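Local coordinates for putative lipoprotein (PDB 3OQQ) that is of unknown function but, as a putative lipoprotein that carries bound calcium ions, probably works outside the cytoplasm of Bacteroides ovatus, at residues A[39-47]-A[161-169]; A[59-67]-A[101-110]. All coordinates share one frame; numbering follows the deposited sequence.

Contact 1. Residues A[39-47]-A[161-169]; sequences GDVLVKDSR and CHSQQMMET. With CA (calcium ion), chain E.
Gln-165 pushes its amide into the backbone of 40-42 and holds it with both ends. Its NE2 donates to Asp-40 O at 2.7 Å, nearly in the amide plane, while OE1 accepts from Leu-42 N at 2.9 Å, a fairly straight bond (167° at the hydrogen) whose donor nevertheless stands well above the carbonyl plane. A second donor, Arg-47 NH1, reaches the same OE1 at 2.7 Å, lying in the carbonyl plane, with the guanidinium turned 53° from the amide. NH1 also gives a proton to Leu-42 O, on a lone pair, and thus links that carbonyl to the glutamine amide. Gly-119 O takes a further bond from Gln-165 NE2; with two donors on OE1 and two acceptors at NE2, the buried amide can hardly rotate.

Met-166, by contrast, packs closely but without a direct hydrogen bond to 39-47. The selenomethionine lays CG over the centre of the guanidinium, 3.4 Å above its plane, and the bend at chi3 (-57°) carries CE back to Leu-42 CD2 (3.7 Å) and Lys-44 CB. This is the loose side: beyond CB the extended chain of exposed Lys-44 leads away from the contact. A water accepts from Met-166 N.

Next to the glutamine amide, Gln-164 touches Leu-42 CD2 through NE2 and binds calcium through OE1 at 2.4 Å. Asn-114 and Asp-117 also bind the ion, with waters among the remaining ligands. Asp-40 and Val-41, both opposite Val-23, form a G1 beta bulge where the chain turns its corner, and the contact thus joins a bulged strand end to a calcium-binding loop.

Contact 2. Residues A[59-67]-A[101-110]; sequences KVYMKYNTV and VTLALPEDAV
Tyr-64 meets the 106-109 turn with its hydroxyl and one ring face. OH donates to the syn lone pair of Asp-108 OD1 at 2.6 Å, with the carboxylate 62° from the ring plane. Pro-106 CD lies 4.2 Å from the ring centroid, 16° off the normal, which meets the geometry of a CH-pi contact, and Ala-109 CB packs against CD2.

Further back along strand 59-65, Met-62 meets Pro-106 tip to tip, CE to CD at 3.7 Å; CG stands anti to the backbone N, sending the selenium toward Leu-103 CD2. Val-60 CG2 rests on Val-101 CG2 at 3.6 Å. The axes of 59-65 and 101-104 approach to 9.3 Å, near parallel (26°): the two strands face each other through side chains, not backbone bonds.

Beyond Tyr-64 the backbones themselves join: Val-110 N donates to Asn-65 O (2.8 Å) and Val-67 N to Asp-108 O (2.9 Å), framing a single bridge between Thr-66 and Ala-109. The type I turn from Pro-106 to Ala-109 sets the proline and aspartate around the ring, while Val-23 and Ala-72 touch Tyr-64 from neighbouring strands. The chemistry thus changes from apolar packing to directional bonding, consistent with a phenol held in orientation by the carboxylate bond, with Pro-106 over one ring face and Ala-109 beside it.

How the contacts relate
The centres of contacts 1 and 2 lie 15 Å apart, on the same side of the chain's centre. Along the chain the order is 39-47, 59-67, 101-110 and 161-169, so both segments of contact 2 fall between those of contact 1. Strands 46-54 and 96-104 are antiparallel neighbours, and they join the two sites directly: Arg-47 O lies 2.7 Å from Leu-103 N, a probable hydrogen bond, while Val-43 packs on Leu-103 and Leu-105. Strand 23-26 also pairs with both 36-41 and 59-65. Contact 2 therefore packs strands 59-65 and 96-104 against each other within this N-terminal beta region, whereas contact 1 ties the region to the calcium-bearing loop after strand 150-161.

Contact 1. Residues A[39-47]-A[161-169]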
loop_
_atom_site.group_PDB
_atom_site.type_symbol
_atom_site.label_atom_id
_atom_site.label_comp_id
_atom_site.label_asym_id
_atom_site.label_seq_id
_atom_site.Cartn_x
_atom_site.Cartn_y
_atom_site.Cartn_z
ATOM N N GLY A 39 13.006 7.719 5.956
ATOM C CA GLY A 39 13.760 7.445 7.174
ATOM C C GLY A 39 15.251 7.350 6.951
ATOM O O GLY A 39 15.695 7.105 5.821
ATOM N N ASP A 40 16.027 7.555 8.052
ATOM C CA ASP A 40 17.494 7.479 8.141
ATOM C C ASP A 40 18.201 8.201 6.966
ATOM O O ASP A 40 19.062 7.628 6.295
ATOM C CB ASP A 40 17.944 5.997 8.263
ATOM C CG ASP A 40 17.573 5.376 9.605
ATOM O OD1 ASP A 40 17.695 6.075 10.639
ATOM O OD2 ASP A 40 17.189 4.190 9.626
ATOM N N VAL A 41 17.838 9.480 6.765
ATOM C CA VAL A 41 18.326 10.366 5.704
ATOM C C VAL A 41 19.546 11.137 6.155
ATOM O O VAL A 41 19.494 11.816 7.176
ATOM C CB VAL A 41 17.197 11.358 5.305
ATOM C CG1 VAL A 41 17.608 12.253 4.142
ATOM C CG2 VAL A 41 15.911 10.612 4.991
ATOM N N LEU A 42 20.620 11.082 5.367
ATOM C CA LEU A 42 21.821 11.861 5.651
ATOM C C LEU A 42 21.642 13.251 5.034
ATOM O O LEU A 42 21.329 13.360 3.843
ATOM C CB LEU A 42 23.071 11.143 5.099
ATOM C CG LEU A 42 24.375 11.933 5.010
ATOM C CD1 LEU A 42 24.900 12.312 6.389
ATOM C CD2 LEU A 42 25.410 11.150 4.258
ATOM N N VAL A 43 21.813 14.305 5.845
ATOM C CA VAL A 43 21.708 15.684 5.365
ATOM C C VAL A 43 23.050 16.341 5.579
ATOM O O VAL A 43 23.360 16.758 6.689
ATOM C CB VAL A 43 20.551 16.511 6.002
ATOM C CG1 VAL A 43 20.438 17.889 5.348
ATOM C CG2 VAL A 43 19.219 15.774 5.919
ATOM N N LYS A 44 23.862 16.395 4.518
ATOM C CA LYS A 44 25.171 17.052 4.515
ATOM C C LYS A 44 24.948 18.373 3.788
ATOM O O LYS A 44 24.675 18.376 2.583
ATOM C CB LYS A 44 26.247 16.164 3.863
ATOM C CG LYS A 44 27.668 16.682 4.052
ATOM C CD LYS A 44 28.595 16.192 2.953
ATOM C CE LYS A 44 29.909 16.937 2.969
ATOM N NZ LYS A 44 30.653 16.762 1.694
ATOM N N ASP A 45 24.958 19.478 4.557
ATOM C CA ASP A 45 24.688 20.863 4.145
ATOM C C ASP A 45 23.177 20.974 3.846
ATOM O O ASP A 45 22.397 21.326 4.741
ATOM C CB ASP A 45 25.580 21.333 2.963
ATOM C CG ASP A 45 27.048 20.939 3.068
ATOM O OD1 ASP A 45 27.695 21.309 4.078
ATOM O OD2 ASP A 45 27.551 20.270 2.139
ATOM N N SER A 46 22.759 20.607 2.623
ATOM C CA SER A 46 21.342 20.611 2.261
ATOM C C SER A 46 21.027 19.410 1.352
ATOM O O SER A 46 21.934 18.850 0.737
ATOM C CB SER A 46 20.931 21.936 1.620
ATOM O OG SER A 46 21.284 21.999 0.251
ATOM N N ARG A 47 19.760 18.968 1.334
ATOM C CA ARG A 47 19.365 17.821 0.519
ATOM C C ARG A 47 17.918 17.960 0.060
ATOM O O ARG A 47 17.020 18.087 0.886
ATOM C CB ARG A 47 19.569 16.508 1.282
ATOM C CG ARG A 47 19.284 15.288 0.426
ATOM C CD ARG A 47 19.717 14.029 1.114
ATOM N NE ARG A 47 19.674 12.896 0.196
ATOM C CZ ARG A 47 20.002 11.654 0.516
ATOM N NH1 ARG A 47 20.441 11.369 1.735
ATOM N NH2 ARG A 47 19.905 10.689 -0.380
ATOM N N CYS A 161 20.246 -0.085 0.249
ATOM C CA CYS A 161 21.360 -0.779 0.922
ATOM C C CYS A 161 22.677 -0.408 0.218
ATOM O O CYS A 161 23.286 -1.218 -0.499
ATOM C CB CYS A 161 21.147 -2.289 0.971
ATOM S SG CYS A 161 19.644 -2.808 1.834
ATOM N N HIS A 162 23.063 0.861 0.389
ATOM C CA HIS A 162 24.241 1.477 -0.197
ATOM C C HIS A 162 25.258 1.730 0.906
ATOM O O HIS A 162 24.865 2.033 2.036
ATOM C CB HIS A 162 23.853 2.803 -0.894
ATOM C CG HIS A 162 22.795 2.685 -1.961
ATOM N ND1 HIS A 162 22.265 3.814 -2.570
ATOM C CD2 HIS A 162 22.224 1.584 -2.517
ATOM C CE1 HIS A 162 21.380 3.370 -3.449
ATOM N NE2 HIS A 162 21.311 2.037 -3.445
ATOM N N SER A 163 26.559 1.630 0.592
ATOM C CA SER A 163 27.608 1.866 1.593
ATOM C C SER A 163 27.632 3.338 2.094
ATOM O O SER A 163 28.073 3.601 3.216
ATOM C CB SER A 163 28.972 1.490 1.027
ATOM O OG SER A 163 29.942 1.429 2.059
ATOM N N GLN A 164 27.154 4.277 1.257
ATOM C CA GLN A 164 27.126 5.714 1.528
ATOM C C GLN A 164 25.984 6.388 0.752
ATOM O O GLN A 164 25.729 6.046 -0.414
ATOM C CB GLN A 164 28.489 6.334 1.139
ATOM C CG GLN A 164 28.673 7.819 1.481
ATOM C CD GLN A 164 28.627 8.189 2.955
ATOM O OE1 GLN A 164 29.146 7.497 3.838
ATOM N NE2 GLN A 164 28.086 9.355 3.239
ATOM N N GLN A 165 25.320 7.361 1.393
ATOM C CA GLN A 165 24.236 8.118 0.773
ATOM C C GLN A 165 24.789 9.246 -0.114
ATOM O O GLN A 165 25.958 9.614 0.018
ATOM C CB GLN A 165 23.296 8.689 1.853
ATOM C CG GLN A 165 22.561 7.608 2.641
ATOM C CD GLN A 165 21.506 8.154 3.567
ATOM O OE1 GLN A 165 20.844 9.151 3.274
ATOM N NE2 GLN A 165 21.264 7.452 4.670
HETATM N N MSE A 166 23.934 9.784 -1.016
HETATM C CA MSE A 166 24.191 10.911 -1.932
HETATM C C MSE A 166 25.381 10.657 -2.879
HETATM O O MSE A 166 26.364 11.406 -2.883
HETATM C CB MSE A 166 24.386 12.232 -1.161
HETATM C CG MSE A 166 23.122 12.722 -0.493
HETATM SE SE MSE A 166 23.379 14.346 0.536
HETATM C CE MSE A 166 24.749 13.721 1.725
HETATM N N MSE A 167 25.251 9.614 -3.710
HETATM C CA MSE A 167 26.241 9.229 -4.711
HETATM C C MSE A 167 25.748 9.630 -6.106
HETATM O O MSE A 167 24.539 9.795 -6.300
HETATM C CB MSE A 167 26.514 7.710 -4.649
HETATM C CG MSE A 167 27.020 7.215 -3.288
HETATM SE SE MSE A 167 28.912 7.602 -2.892
HETATM C CE MSE A 167 28.721 9.218 -1.872
ATOM N N GLU A 168 26.678 9.804 -7.069
ATOM C CA GLU A 168 26.356 10.126 -8.464
ATOM C C GLU A 168 25.862 8.846 -9.151
ATOM O O GLU A 168 24.788 8.835 -9.751
ATOM C CB GLU A 168 27.585 10.720 -9.190
ATOM C CG GLU A 168 28.089 12.025 -8.604
ATOM C CD GLU A 168 27.195 13.226 -8.840
ATOM O OE1 GLU A 168 27.314 13.850 -9.918
ATOM O OE2 GLU A 168 26.393 13.558 -7.937
ATOM N N THR A 169 26.663 7.766 -9.025
ATOM C CA THR A 169 26.446 6.399 -9.501
ATOM C C THR A 169 26.569 5.487 -8.270
ATOM O O THR A 169 27.373 5.777 -7.382
ATOM C CB THR A 169 27.445 6.061 -10.612
HETATM CA CA CA E . 29.595 6.958 6.120
HETATM O O HOH W 1 21.181 8.603 -0.869
HETATM O O HOH W 2 27.474 5.563 5.359
HETATM O O HOH W 3 30.180 5.505 7.637
#

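Contact 2. Residues A[59-67]-A[101-110]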
loop_
_atom_site.group_PDB
_atom_site.type_symbol
_atom_site.label_atom_id
_atom_site.label_comp_id
_atom_site.label_asym_id
_atom_site.label_seq_id
_atom_site.Cartn_x
_atom_site.Cartn_y
_atom_site.Cartn_z
ATOM N N LYS A 59 3.240 20.948 4.560
ATOM C CA LYS A 59 4.522 20.984 5.285
ATOM C C LYS A 59 4.918 19.600 5.829
ATOM O O LYS A 59 4.062 18.763 6.116
ATOM C CB LYS A 59 4.509 22.038 6.419
ATOM C CG LYS A 59 3.504 21.785 7.526
ATOM C CD LYS A 59 3.031 23.091 8.147
ATOM N N VAL A 60 6.220 19.369 5.974
ATOM C CA VAL A 60 6.708 18.112 6.539
ATOM C C VAL A 60 7.564 18.419 7.777
ATOM O O VAL A 60 8.002 19.566 7.997
ATOM C CB VAL A 60 7.413 17.163 5.529
ATOM C CG1 VAL A 60 6.417 16.608 4.527
ATOM C CG2 VAL A 60 8.574 17.848 4.823
ATOM N N TYR A 61 7.754 17.398 8.600
ATOM C CA TYR A 61 8.440 17.511 9.876
ATOM C C TYR A 61 9.628 16.595 9.934
ATOM O O TYR A 61 9.503 15.380 9.789
ATOM C CB TYR A 61 7.459 17.215 11.035
ATOM C CG TYR A 61 6.243 18.111 10.973
ATOM C CD1 TYR A 61 5.125 17.752 10.219
ATOM C CD2 TYR A 61 6.235 19.350 11.598
ATOM C CE1 TYR A 61 4.029 18.602 10.099
ATOM C CE2 TYR A 61 5.149 20.217 11.473
ATOM C CZ TYR A 61 4.043 19.831 10.731
ATOM O OH TYR A 61 2.947 20.647 10.637
HETATM N N MSE A 62 10.793 17.203 10.134
HETATM C CA MSE A 62 12.053 16.482 10.239
HETATM C C MSE A 62 12.391 16.304 11.713
HETATM O O MSE A 62 12.572 17.299 12.426
HETATM C CB MSE A 62 13.163 17.258 9.501
HETATM C CG MSE A 62 14.514 16.543 9.487
HETATM SE SE MSE A 62 15.939 17.656 8.762
HETATM C CE MSE A 62 16.208 18.743 10.259
ATOM N N LYS A 63 12.429 15.042 12.175
ATOM C CA LYS A 63 12.835 14.746 13.547
ATOM C C LYS A 63 14.331 14.468 13.520
ATOM O O LYS A 63 14.817 13.745 12.630
ATOM C CB LYS A 63 12.039 13.593 14.174
ATOM C CG LYS A 63 10.563 13.966 14.364
ATOM C CD LYS A 63 9.961 13.569 15.705
ATOM C CE LYS A 63 8.490 13.931 15.711
ATOM N NZ LYS A 63 8.087 14.754 16.880
ATOM N N TYR A 64 15.071 15.084 14.453
ATOM C CA TYR A 64 16.511 14.899 14.482
ATOM C C TYR A 64 17.057 14.836 15.915
ATOM O O TYR A 64 16.459 15.386 16.843
ATOM C CB TYR A 64 17.205 16.033 13.691
ATOM C CG TYR A 64 17.134 17.412 14.334
ATOM C CD1 TYR A 64 16.088 18.284 14.046
ATOM C CD2 TYR A 64 18.167 17.878 15.148
ATOM C CE1 TYR A 64 16.048 19.569 14.586
ATOM C CE2 TYR A 64 18.138 19.161 15.692
ATOM C CZ TYR A 64 17.081 20.005 15.401
ATOM O OH TYR A 64 17.046 21.268 15.930
ATOM N N ASN A 65 18.228 14.197 16.062
ATOM C CA ASN A 65 18.958 14.064 17.312
ATOM C C ASN A 65 19.766 15.302 17.542
ATOM O O ASN A 65 20.488 15.750 16.642
ATOM C CB ASN A 65 19.875 12.828 17.271
ATOM C CG ASN A 65 19.107 11.554 17.076
ATOM O OD1 ASN A 65 18.110 11.320 17.739
ATOM N ND2 ASN A 65 19.514 10.724 16.133
ATOM N N THR A 66 19.649 15.866 18.745
ATOM C CA THR A 66 20.382 17.059 19.112
ATOM C C THR A 66 21.696 16.692 19.737
ATOM O O THR A 66 21.885 15.559 20.188
ATOM C CB THR A 66 19.577 17.950 20.074
ATOM O OG1 THR A 66 19.475 17.305 21.348
ATOM C CG2 THR A 66 18.202 18.392 19.513
ATOM N N VAL A 67 22.581 17.684 19.804
ATOM C CA VAL A 67 23.919 17.577 20.371
ATOM C C VAL A 67 23.834 17.266 21.897
ATOM O O VAL A 67 24.812 16.808 22.477
ATOM C CB VAL A 67 24.725 18.870 20.043
ATOM C CG1 VAL A 67 24.272 20.076 20.876
ATOM C CG2 VAL A 67 26.228 18.645 20.149
ATOM N N VAL A 101 11.081 18.719 -1.022
ATOM C CA VAL A 101 11.511 19.338 0.228
ATOM C C VAL A 101 13.017 19.499 0.169
ATOM O O VAL A 101 13.697 18.654 -0.404
ATOM C CB VAL A 101 11.034 18.521 1.470
ATOM C CG1 VAL A 101 11.797 17.203 1.630
ATOM C CG2 VAL A 101 11.100 19.340 2.746
ATOM N N THR A 102 13.527 20.593 0.723
ATOM C CA THR A 102 14.962 20.825 0.819
ATOM C C THR A 102 15.277 20.814 2.298
ATOM O O THR A 102 14.865 21.700 3.035
ATOM C CB THR A 102 15.391 22.083 0.072
ATOM O OG1 THR A 102 15.120 21.857 -1.311
ATOM C CG2 THR A 102 16.884 22.382 0.246
ATOM N N LEU A 103 15.925 19.744 2.741
ATOM C CA LEU A 103 16.283 19.588 4.141
ATOM C C LEU A 103 17.593 20.322 4.439
ATOM O O LEU A 103 18.471 20.437 3.577
ATOM C CB LEU A 103 16.412 18.096 4.490
ATOM C CG LEU A 103 15.182 17.202 4.267
ATOM C CD1 LEU A 103 15.545 15.756 4.515
ATOM C CD2 LEU A 103 13.985 17.630 5.149
ATOM N N ALA A 104 17.719 20.794 5.673
ATOM C CA ALA A 104 18.915 21.450 6.198
ATOM C C ALA A 104 18.996 21.132 7.666
ATOM O O ALA A 104 17.963 21.064 8.353
ATOM C CB ALA A 104 18.869 22.961 5.959
ATOM N N LEU A 105 20.205 20.873 8.132
ATOM C CA LEU A 105 20.468 20.527 9.521
ATOM C C LEU A 105 20.649 21.770 10.410
ATOM O O LEU A 105 21.604 22.535 10.208
ATOM C CB LEU A 105 21.727 19.649 9.586
ATOM C CG LEU A 105 21.666 18.295 10.248
ATOM C CD1 LEU A 105 20.483 17.470 9.763
ATOM C CD2 LEU A 105 22.945 17.553 10.006
ATOM N N PRO A 106 19.781 21.945 11.454
ATOM C CA PRO A 106 19.972 23.061 12.402
ATOM C C PRO A 106 21.324 22.940 13.105
ATOM O O PRO A 106 21.908 21.857 13.120
ATOM C CB PRO A 106 18.802 22.879 13.383
ATOM C CG PRO A 106 17.786 22.116 12.608
ATOM C CD PRO A 106 18.610 21.135 11.843
ATOM N N GLU A 107 21.830 24.038 13.663
ATOM C CA GLU A 107 23.152 24.072 14.296
ATOM C C GLU A 107 23.260 23.227 15.584
ATOM O O GLU A 107 24.375 22.895 15.985
ATOM C CB GLU A 107 23.570 25.523 14.594
ATOM C CG GLU A 107 23.995 26.323 13.366
ATOM C CD GLU A 107 25.149 25.799 12.525
ATOM O OE1 GLU A 107 26.062 25.144 13.081
ATOM O OE2 GLU A 107 25.146 26.065 11.302
ATOM N N ASP A 108 22.129 22.900 16.230
ATOM C CA ASP A 108 22.121 22.076 17.435
ATOM C C ASP A 108 21.937 20.563 17.109
ATOM O O ASP A 108 21.742 19.759 18.017
ATOM C CB ASP A 108 21.017 22.565 18.394
ATOM C CG ASP A 108 19.596 22.412 17.888
ATOM O OD1 ASP A 108 19.412 22.135 16.684
ATOM O OD2 ASP A 108 18.683 22.506 18.695
ATOM N N ALA A 109 22.003 20.179 15.823
ATOM C CA ALA A 109 21.829 18.788 15.419
ATOM C C ALA A 109 23.113 17.992 15.566
ATOM O O ALA A 109 24.210 18.582 15.570
ATOM C CB ALA A 109 21.366 18.725 13.977
ATOM N N VAL A 110 22.983 16.636 15.643
ATOM C CA VAL A 110 24.159 15.758 15.603
ATOM C C VAL A 110 24.739 15.927 14.182
ATOM O O VAL A 110 24.032 15.681 13.192
ATOM C CB VAL A 110 23.905 14.265 15.965
ATOM C CG1 VAL A 110 25.174 13.429 15.708
ATOM C CG2 VAL A 110 23.465 14.128 17.420
#